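Local atomic coordinates of DUF4847 domain-containing protein (Bacteroides vulgatus, PDB entry 4ZGF), a protein that is of unknown function but binds calcium ions and probably adopts a lipocalin-like calycin fold. Residues 11-16 against 133-138; 86-91 against 110-115; 5-10 against 60-65. All coordinates share one frame; numbering follows the deposited sequence.

Interaction 1 (11-16 against 133-138); sequences WHVVDF and IQFAHN. With BEZ (benzoic acid), chain K.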
# COMPACT_ATOMS: atom_id res chain seq x y z
N TRP A 11 -3.86 -8.29 2.43
CA TRP A 11 -3.87 -6.86 2.65
C TRP A 11 -4.40 -6.15 1.39
O TRP A 11 -3.89 -6.37 0.29
CB TRP A 11 -2.45 -6.36 2.98
CG TRP A 11 -1.94 -6.71 4.34
CD1 TRP A 11 -0.93 -7.57 4.61
CD2 TRP A 11 -2.37 -6.18 5.61
NE1 TRP A 11 -0.67 -7.60 5.96
CE2 TRP A 11 -1.54 -6.74 6.60
CE3 TRP A 11 -3.39 -5.31 6.00
CZ2 TRP A 11 -1.66 -6.42 7.95
CZ3 TRP A 11 -3.51 -5.00 7.35
CH2 TRP A 11 -2.66 -5.56 8.29
N HIS A 12 -5.41 -5.30 1.58
CA HIS A 12 -6.10 -4.59 0.52
C HIS A 12 -5.82 -3.10 0.63
O HIS A 12 -5.84 -2.55 1.74
CB HIS A 12 -7.62 -4.82 0.66
CG HIS A 12 -8.05 -6.23 0.50
ND1 HIS A 12 -8.45 -6.75 -0.70
CD2 HIS A 12 -8.13 -7.22 1.42
CE1 HIS A 12 -8.79 -8.00 -0.50
NE2 HIS A 12 -8.61 -8.32 0.76
N VAL A 13 -5.58 -2.41 -0.49
CA VAL A 13 -5.24 -0.99 -0.41
C VAL A 13 -6.44 -0.16 0.06
O VAL A 13 -7.57 -0.28 -0.42
CB VAL A 13 -4.76 -0.48 -1.78
CG1 VAL A 13 -4.63 1.03 -1.80
CG2 VAL A 13 -3.43 -1.11 -2.12
N VAL A 14 -6.13 0.73 1.01
CA VAL A 14 -7.05 1.78 1.46
C VAL A 14 -6.79 3.05 0.66
O VAL A 14 -7.68 3.54 -0.05
CB VAL A 14 -6.95 2.00 2.98
CG1 VAL A 14 -7.84 3.16 3.42
CG2 VAL A 14 -7.29 0.73 3.73
N ASP A 15 -5.59 3.63 0.76
CA ASP A 15 -5.24 4.84 -0.01
C ASP A 15 -3.74 5.05 0.13
O ASP A 15 -3.04 4.35 0.89
CB ASP A 15 -6.03 6.07 0.52
CG ASP A 15 -6.36 7.15 -0.52
OD1 ASP A 15 -5.64 7.26 -1.53
OD2 ASP A 15 -7.34 7.89 -0.25
N PHE A 16 -3.29 6.03 -0.65
CA PHE A 16 -1.95 6.62 -0.53
C PHE A 16 -2.10 7.88 0.28
O PHE A 16 -3.05 8.63 0.08
CB PHE A 16 -1.42 6.95 -1.93
CG PHE A 16 -1.20 5.74 -2.82
CD1 PHE A 16 -2.25 5.21 -3.55
CD2 PHE A 16 0.05 5.15 -2.95
CE1 PHE A 16 -2.07 4.10 -4.38
CE2 PHE A 16 0.24 4.06 -3.79
CZ PHE A 16 -0.80 3.55 -4.51
N ILE A 133 1.62 4.21 2.23
CA ILE A 133 0.45 3.48 1.70
C ILE A 133 -0.13 2.73 2.90
O ILE A 133 0.60 2.17 3.73
CB ILE A 133 0.82 2.60 0.51
CG1 ILE A 133 -0.42 1.90 -0.04
CG2 ILE A 133 1.97 1.64 0.82
CD1 ILE A 133 -0.17 1.21 -1.38
N GLN A 134 -1.47 2.70 2.96
CA GLN A 134 -2.18 2.00 4.02
C GLN A 134 -3.02 0.88 3.43
O GLN A 134 -3.71 1.07 2.41
CB GLN A 134 -3.06 2.96 4.83
CG GLN A 134 -3.71 2.30 6.06
CD GLN A 134 -4.45 3.25 6.99
OE1 GLN A 134 -5.27 4.06 6.58
NE2 GLN A 134 -4.18 3.11 8.28
N PHE A 135 -2.98 -0.26 4.12
CA PHE A 135 -3.79 -1.44 3.78
C PHE A 135 -4.68 -1.83 4.96
O PHE A 135 -4.40 -1.52 6.11
CB PHE A 135 -2.88 -2.65 3.53
CG PHE A 135 -1.87 -2.49 2.42
CD1 PHE A 135 -0.64 -1.93 2.66
CD2 PHE A 135 -2.13 -2.98 1.14
CE1 PHE A 135 0.30 -1.85 1.63
CE2 PHE A 135 -1.19 -2.89 0.14
CZ PHE A 135 0.02 -2.35 0.39
N ALA A 136 -5.74 -2.57 4.62
CA ALA A 136 -6.63 -3.20 5.59
C ALA A 136 -6.85 -4.67 5.21
O ALA A 136 -6.48 -5.09 4.10
CB ALA A 136 -7.99 -2.48 5.61
N HIS A 137 -7.47 -5.45 6.10
CA HIS A 137 -7.72 -6.86 5.79
C HIS A 137 -9.05 -7.14 5.09
O HIS A 137 -9.41 -8.28 4.87
CB HIS A 137 -7.62 -7.72 7.03
CG HIS A 137 -6.21 -7.98 7.48
ND1 HIS A 137 -5.24 -8.49 6.62
CD2 HIS A 137 -5.62 -7.87 8.68
CE1 HIS A 137 -4.14 -8.70 7.30
NE2 HIS A 137 -4.33 -8.32 8.54
N ASN A 138 -9.76 -6.10 4.71
CA ASN A 138 -10.99 -6.18 3.92
C ASN A 138 -10.87 -5.30 2.71
O ASN A 138 -10.28 -4.21 2.78
CB ASN A 138 -12.18 -5.75 4.74
CG ASN A 138 -12.37 -6.68 5.89
OD1 ASN A 138 -12.78 -7.84 5.72
ND2 ASN A 138 -11.98 -6.22 7.07
C BEZ K . -11.29 -2.42 6.90
O1 BEZ K . -11.95 -2.35 5.81
O2 BEZ K . -11.18 -3.50 7.61
C1 BEZ K . -10.60 -1.18 7.41
C2 BEZ K . -10.05 -1.14 8.71
C3 BEZ K . -9.36 0.01 9.12
C4 BEZ K . -9.18 1.11 8.26
C5 BEZ K . -9.73 1.08 6.92
C6 BEZ K . -10.43 -0.07 6.55
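H12 and A136 form an antiparallel hydrogen-bonded pair, H12 N to A136 O at 2.7 Å and A136 N back to H12 O, and with V14 N to Q134 O and Q134 N to D15 O they join two strands whose directions differ by 130°. V14 and D15 both face Q134, a classic beta bulge that shifts the register by one residue. W11 and H137 stack face to face, the indole six-membered ring and the imidazole having centroids 3.6 Å apart and planes at 22°. H137 CE1 sits over the indole, and NE2 comes within 3.2 Å of W11 CH2. Hydrogen bonds from H137 ND1 to T10 O and from W11 NE1 to F6 O limit the rotation of both rings. V13 CG2 packs on F135 CE2 at 3.6 Å. I133 CG1, anti to the backbone N (chi1 -178°), leads to CD1, which makes an off-centre CH-pi contact with the F16 ring. V14 CG2 touches A136 CB at 3.8 Å. A benzoic acid pocket begins there: A136 CB lies 3.4 Å from ligand C1, and N138 ND2 gives a nearly straight 2.9 Å hydrogen bond to ligand O2. Q140 also binds this ligand. Strand 57-60 pairs with strand 11-21, strand 121-125 with strand 132-136, and F105 of helix 100-111 covers V13, I133 and F135.

Interaction 2 (86-91 against 110-115); sequences RTVNIN and NNAIFY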
# COMPACT_ATOMS: atom_id res chain seq x y z
N ARG A 86 11.41 -1.99 13.16
CA ARG A 86 10.23 -1.81 12.30
C ARG A 86 10.59 -1.33 10.89
O ARG A 86 10.03 -0.38 10.34
CB ARG A 86 9.12 -0.99 12.96
CG ARG A 86 8.49 -1.73 14.11
CD ARG A 86 7.30 -0.98 14.71
NE ARG A 86 7.76 0.20 15.43
CZ ARG A 86 6.96 1.22 15.80
NH1 ARG A 86 5.67 1.21 15.49
NH2 ARG A 86 7.47 2.24 16.49
N THR A 87 11.54 -2.05 10.29
CA THR A 87 11.95 -1.82 8.92
C THR A 87 11.54 -2.99 8.02
O THR A 87 11.30 -4.11 8.46
CB THR A 87 13.46 -1.56 8.81
OG1 THR A 87 14.18 -2.66 9.35
CG2 THR A 87 13.84 -0.24 9.47
N VAL A 88 11.47 -2.70 6.71
CA VAL A 88 10.99 -3.65 5.70
C VAL A 88 11.78 -3.43 4.41
O VAL A 88 12.20 -2.31 4.09
CB VAL A 88 9.48 -3.52 5.50
CG1 VAL A 88 9.06 -2.12 5.04
CG2 VAL A 88 8.93 -4.58 4.55
N ASN A 89 11.92 -4.52 3.65
CA ASN A 89 12.57 -4.49 2.32
C ASN A 89 11.78 -5.41 1.41
O ASN A 89 11.84 -6.64 1.58
CB ASN A 89 14.02 -4.93 2.45
CG ASN A 89 14.82 -4.72 1.19
OD1 ASN A 89 14.30 -4.29 0.16
ND2 ASN A 89 16.13 -4.97 1.29
N ILE A 90 11.06 -4.83 0.45
CA ILE A 90 10.29 -5.56 -0.56
C ILE A 90 11.08 -5.56 -1.86
O ILE A 90 11.72 -4.55 -2.22
CB ILE A 90 8.90 -4.90 -0.72
CG1 ILE A 90 8.12 -5.04 0.60
CG2 ILE A 90 8.11 -5.52 -1.86
CD1 ILE A 90 6.86 -4.23 0.70
N ASN A 91 11.03 -6.70 -2.56
CA ASN A 91 11.78 -6.90 -3.81
C ASN A 91 10.85 -7.52 -4.81
O ASN A 91 10.28 -8.60 -4.55
CB ASN A 91 12.95 -7.85 -3.55
CG ASN A 91 13.61 -7.52 -2.23
OD1 ASN A 91 14.04 -6.38 -2.02
ND2 ASN A 91 13.65 -8.51 -1.32
N ASN A 110 8.29 -0.47 -3.49
CA ASN A 110 9.73 -0.51 -3.68
C ASN A 110 10.48 0.46 -2.78
O ASN A 110 11.61 0.17 -2.41
CB ASN A 110 10.11 -0.18 -5.13
CG ASN A 110 10.27 -1.40 -5.98
OD1 ASN A 110 10.81 -2.41 -5.51
ND2 ASN A 110 9.79 -1.35 -7.22
N ASN A 111 9.87 1.59 -2.45
CA ASN A 111 10.53 2.58 -1.60
C ASN A 111 10.25 2.37 -0.13
O ASN A 111 10.83 3.06 0.72
CB ASN A 111 10.20 3.97 -2.07
CG ASN A 111 10.77 4.28 -3.44
OD1 ASN A 111 11.74 3.65 -3.90
ND2 ASN A 111 10.17 5.24 -4.09
N ALA A 112 9.35 1.48 0.21
CA ALA A 112 9.01 1.26 1.63
C ALA A 112 10.24 0.80 2.39
O ALA A 112 10.91 -0.14 1.99
CB ALA A 112 7.91 0.23 1.75
N ILE A 113 10.46 1.43 3.54
CA ILE A 113 11.52 0.99 4.44
C ILE A 113 11.07 0.91 5.89
O ILE A 113 11.70 0.21 6.67
CB ILE A 113 12.77 1.80 4.25
CG1 ILE A 113 14.00 1.09 4.79
CG2 ILE A 113 12.61 3.16 4.77
CD1 ILE A 113 15.29 1.65 4.20
N PHE A 114 10.00 1.63 6.27
CA PHE A 114 9.46 1.59 7.61
C PHE A 114 8.03 1.07 7.57
O PHE A 114 7.30 1.34 6.60
CB PHE A 114 9.46 2.99 8.24
CG PHE A 114 10.82 3.62 8.30
CD1 PHE A 114 11.85 3.02 9.00
CD2 PHE A 114 11.08 4.79 7.60
CE1 PHE A 114 13.10 3.59 9.05
CE2 PHE A 114 12.35 5.35 7.67
CZ PHE A 114 13.33 4.75 8.37
N TYR A 115 7.63 0.38 8.62
CA TYR A 115 6.24 -0.03 8.74
C TYR A 115 5.72 0.21 10.13
O TYR A 115 6.47 0.32 11.10
CB TYR A 115 6.05 -1.53 8.37
CG TYR A 115 6.58 -2.51 9.39
CD1 TYR A 115 5.78 -2.94 10.45
CD2 TYR A 115 7.88 -2.98 9.34
CE1 TYR A 115 6.26 -3.78 11.42
CE2 TYR A 115 8.37 -3.85 10.30
CZ TYR A 115 7.58 -4.24 11.36
OH TYR A 115 8.07 -5.10 12.33
O HOH W 1 10.67 -1.98 0.04
O HOH W 2 13.07 -2.25 -3.78
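A single backbone bridge between T87 and F114 joins strand 87-92 to strand 114-117, bringing together two ends of the curled antiparallel sheet in a way consistent with a lipocalin-like barrel. Y115 N donates to R86 O at 3.0 Å, and V88 N to I113 O at 2.9 Å. In the second bond the donor stands well above the carbonyl plane of I113, 55° out of it. Y115 carries much of the side-chain contact. Its CG lies between the backbone N and the carbonyl carbon (chi1 73°), and its ring lies against R86, whose CB sits over one face, 4.1 Å from the ring centroid. Y115 CE2 comes to 3.4 Å from R86 CA. The guanidinium plane is nearly perpendicular to this ring, and R86 NE turns to a bound hexaethylene glycol. T87 CG2 meets F114 CD1 at 3.8 Å, while T87 OG1 is hydrogen-bonded to D85, which with D82 binds a calcium ion, so the seam begins beside that metal site. V88 CG1 touches A112 CB at 4.2 Å, and L124 of strand 121-125 packs on A112, I90 and Y115. Beyond V88 the backbones part and water fills in: one water accepts from I90 N at 2.9 Å and lies 2.7 Å from A112 O, to which it can donate.

Interaction 3 (5-10 against 60-65); sequences IFASGT and FKADGT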
# COMPACT_ATOMS: atom_id res chain seq x y z
N ILE A 5 2.44 -9.45 11.89
CA ILE A 5 1.75 -8.36 11.16
C ILE A 5 1.73 -8.62 9.64
O ILE A 5 0.68 -8.50 9.00
CB ILE A 5 2.28 -6.94 11.50
CG1 ILE A 5 1.62 -5.88 10.63
CG2 ILE A 5 3.78 -6.82 11.44
CD1 ILE A 5 1.57 -4.46 11.22
N PHE A 6 2.86 -8.95 9.05
CA PHE A 6 2.87 -9.08 7.58
C PHE A 6 2.04 -10.26 7.08
O PHE A 6 1.28 -10.07 6.12
CB PHE A 6 4.30 -9.13 7.03
CG PHE A 6 4.94 -7.78 6.99
CD1 PHE A 6 5.59 -7.23 8.09
CD2 PHE A 6 4.85 -7.02 5.85
CE1 PHE A 6 6.14 -5.96 8.03
CE2 PHE A 6 5.39 -5.75 5.79
CZ PHE A 6 6.02 -5.21 6.88
N ALA A 7 2.21 -11.43 7.70
CA ALA A 7 1.61 -12.67 7.18
C ALA A 7 0.30 -13.00 7.89
O ALA A 7 0.06 -14.12 8.34
CB ALA A 7 2.62 -13.81 7.28
N SER A 8 -0.56 -12.00 8.01
CA SER A 8 -1.78 -12.04 8.79
C SER A 8 -3.05 -12.07 7.96
O SER A 8 -4.14 -11.73 8.48
CB SER A 8 -1.78 -10.85 9.71
OG SER A 8 -1.75 -9.65 8.93
N GLY A 9 -2.93 -12.43 6.70
CA GLY A 9 -4.07 -12.44 5.78
C GLY A 9 -3.87 -11.42 4.67
O GLY A 9 -3.00 -10.55 4.74
N THR A 10 -4.70 -11.51 3.64
CA THR A 10 -4.65 -10.60 2.52
C THR A 10 -4.69 -9.15 3.02
O THR A 10 -5.56 -8.82 3.85
CB THR A 10 -5.89 -10.80 1.58
OG1 THR A 10 -6.17 -12.22 1.45
CG2 THR A 10 -5.63 -10.14 0.24
N PHE A 60 1.57 -11.47 1.98
CA PHE A 60 2.91 -11.86 2.39
C PHE A 60 2.85 -13.23 3.06
O PHE A 60 2.05 -13.46 3.95
CB PHE A 60 3.45 -10.85 3.41
CG PHE A 60 3.53 -9.42 2.91
CD1 PHE A 60 4.64 -8.98 2.19
CD2 PHE A 60 2.53 -8.50 3.18
CE1 PHE A 60 4.69 -7.67 1.72
CE2 PHE A 60 2.59 -7.21 2.72
CZ PHE A 60 3.67 -6.78 2.00
N LYS A 61 3.73 -14.13 2.63
CA LYS A 61 3.87 -15.45 3.26
C LYS A 61 5.05 -15.46 4.20
O LYS A 61 6.04 -14.79 3.97
CB LYS A 61 4.01 -16.54 2.20
CG LYS A 61 2.74 -16.84 1.46
CD LYS A 61 2.86 -18.12 0.64
CE LYS A 61 1.56 -18.43 -0.07
NZ LYS A 61 1.53 -19.75 -0.74
N ALA A 62 4.95 -16.31 5.24
CA ALA A 62 6.01 -16.41 6.24
C ALA A 62 7.31 -16.98 5.67
O ALA A 62 8.36 -16.85 6.32
CB ALA A 62 5.54 -17.22 7.43
N ASP A 63 7.27 -17.58 4.48
CA ASP A 63 8.49 -18.04 3.81
C ASP A 63 9.30 -16.92 3.16
O ASP A 63 10.28 -17.21 2.49
CB ASP A 63 8.19 -19.17 2.82
CG ASP A 63 7.40 -18.75 1.61
OD1 ASP A 63 7.10 -17.56 1.47
OD2 ASP A 63 7.09 -19.67 0.79
N GLY A 64 8.88 -15.66 3.31
CA GLY A 64 9.61 -14.55 2.72
C GLY A 64 9.27 -14.25 1.27
O GLY A 64 9.96 -13.47 0.64
N THR A 65 8.19 -14.84 0.77
CA THR A 65 7.67 -14.52 -0.56
C THR A 65 6.38 -13.75 -0.45
O THR A 65 5.71 -13.77 0.58
CB THR A 65 7.46 -15.78 -1.43
OG1 THR A 65 6.38 -16.56 -0.91
CG2 THR A 65 8.75 -16.61 -1.53
O HOH W 3 -0.32 -10.90 4.05
O HOH W 4 -1.03 -13.58 4.97
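F60 and F6 form a T-shaped (edge-to-face) aromatic pair where the end of helix 2-6 meets the hairpin linking strands 57-60 and 65-70. F60 CB points toward the helix end and lies 3.6 Å from F6 O. CG, anti to the carbonyl carbon (chi1 -60°), comes near the same oxygen and F6 CD2. Of the two ring branches, CD2 has F6 O beside it at 3.6 Å as well as F6 CD2, and CE2 and CZ, at the tip, also face F6 CD2. CD1 and CE1 lie slightly farther from it. All six ring carbons thus share one partner, F6 CD2, which stands 3.7 Å above the ring and over its centre. The F6 and F60 ring planes meet at 89° with centroids 5.1 Å apart. The F60 ring also makes an edge-to-face contact with W79. An alanine at F60 would probably leave the edge of F6 without the face it points at and take from W79 its edge-to-face partner. Backbone contacts are looser: A7 CA makes a CA-H...O contact with F60 O at 3.4 Å, and waters link the two segments. One water accepts from F60 N and lies 2.7 Å from F6 O; another bridges G9 N and F60 O. The hairpin bends through a type I turn, K61 to G64, overlapped by an Asx turn at D63, whose OD1 accepts from T65 N at 3.0 Å and also takes the T65 OG1 hydroxyl at 2.7 Å.

Interaction 1 is the most buried of the three, a regular strand pairing near the centre of the chain; interactions 2 and 3 are partly buried and lie farther out. Its ladder of direct backbone bonds gives way to two bonds plus water in interaction 2, and to water bridges with an aromatic pair in interaction 3. Interactions 1 and 3 share successive elements, helix 2-6 and strand 11-21, and meet where H137 and W11 bond to T10 and F6. F6 also packs on V88 and Y115, tying interaction 3 to interaction 2. Interactions 1 and 2 do not touch but reach the same sheet, one beside benzoic acid, the other beside calcium.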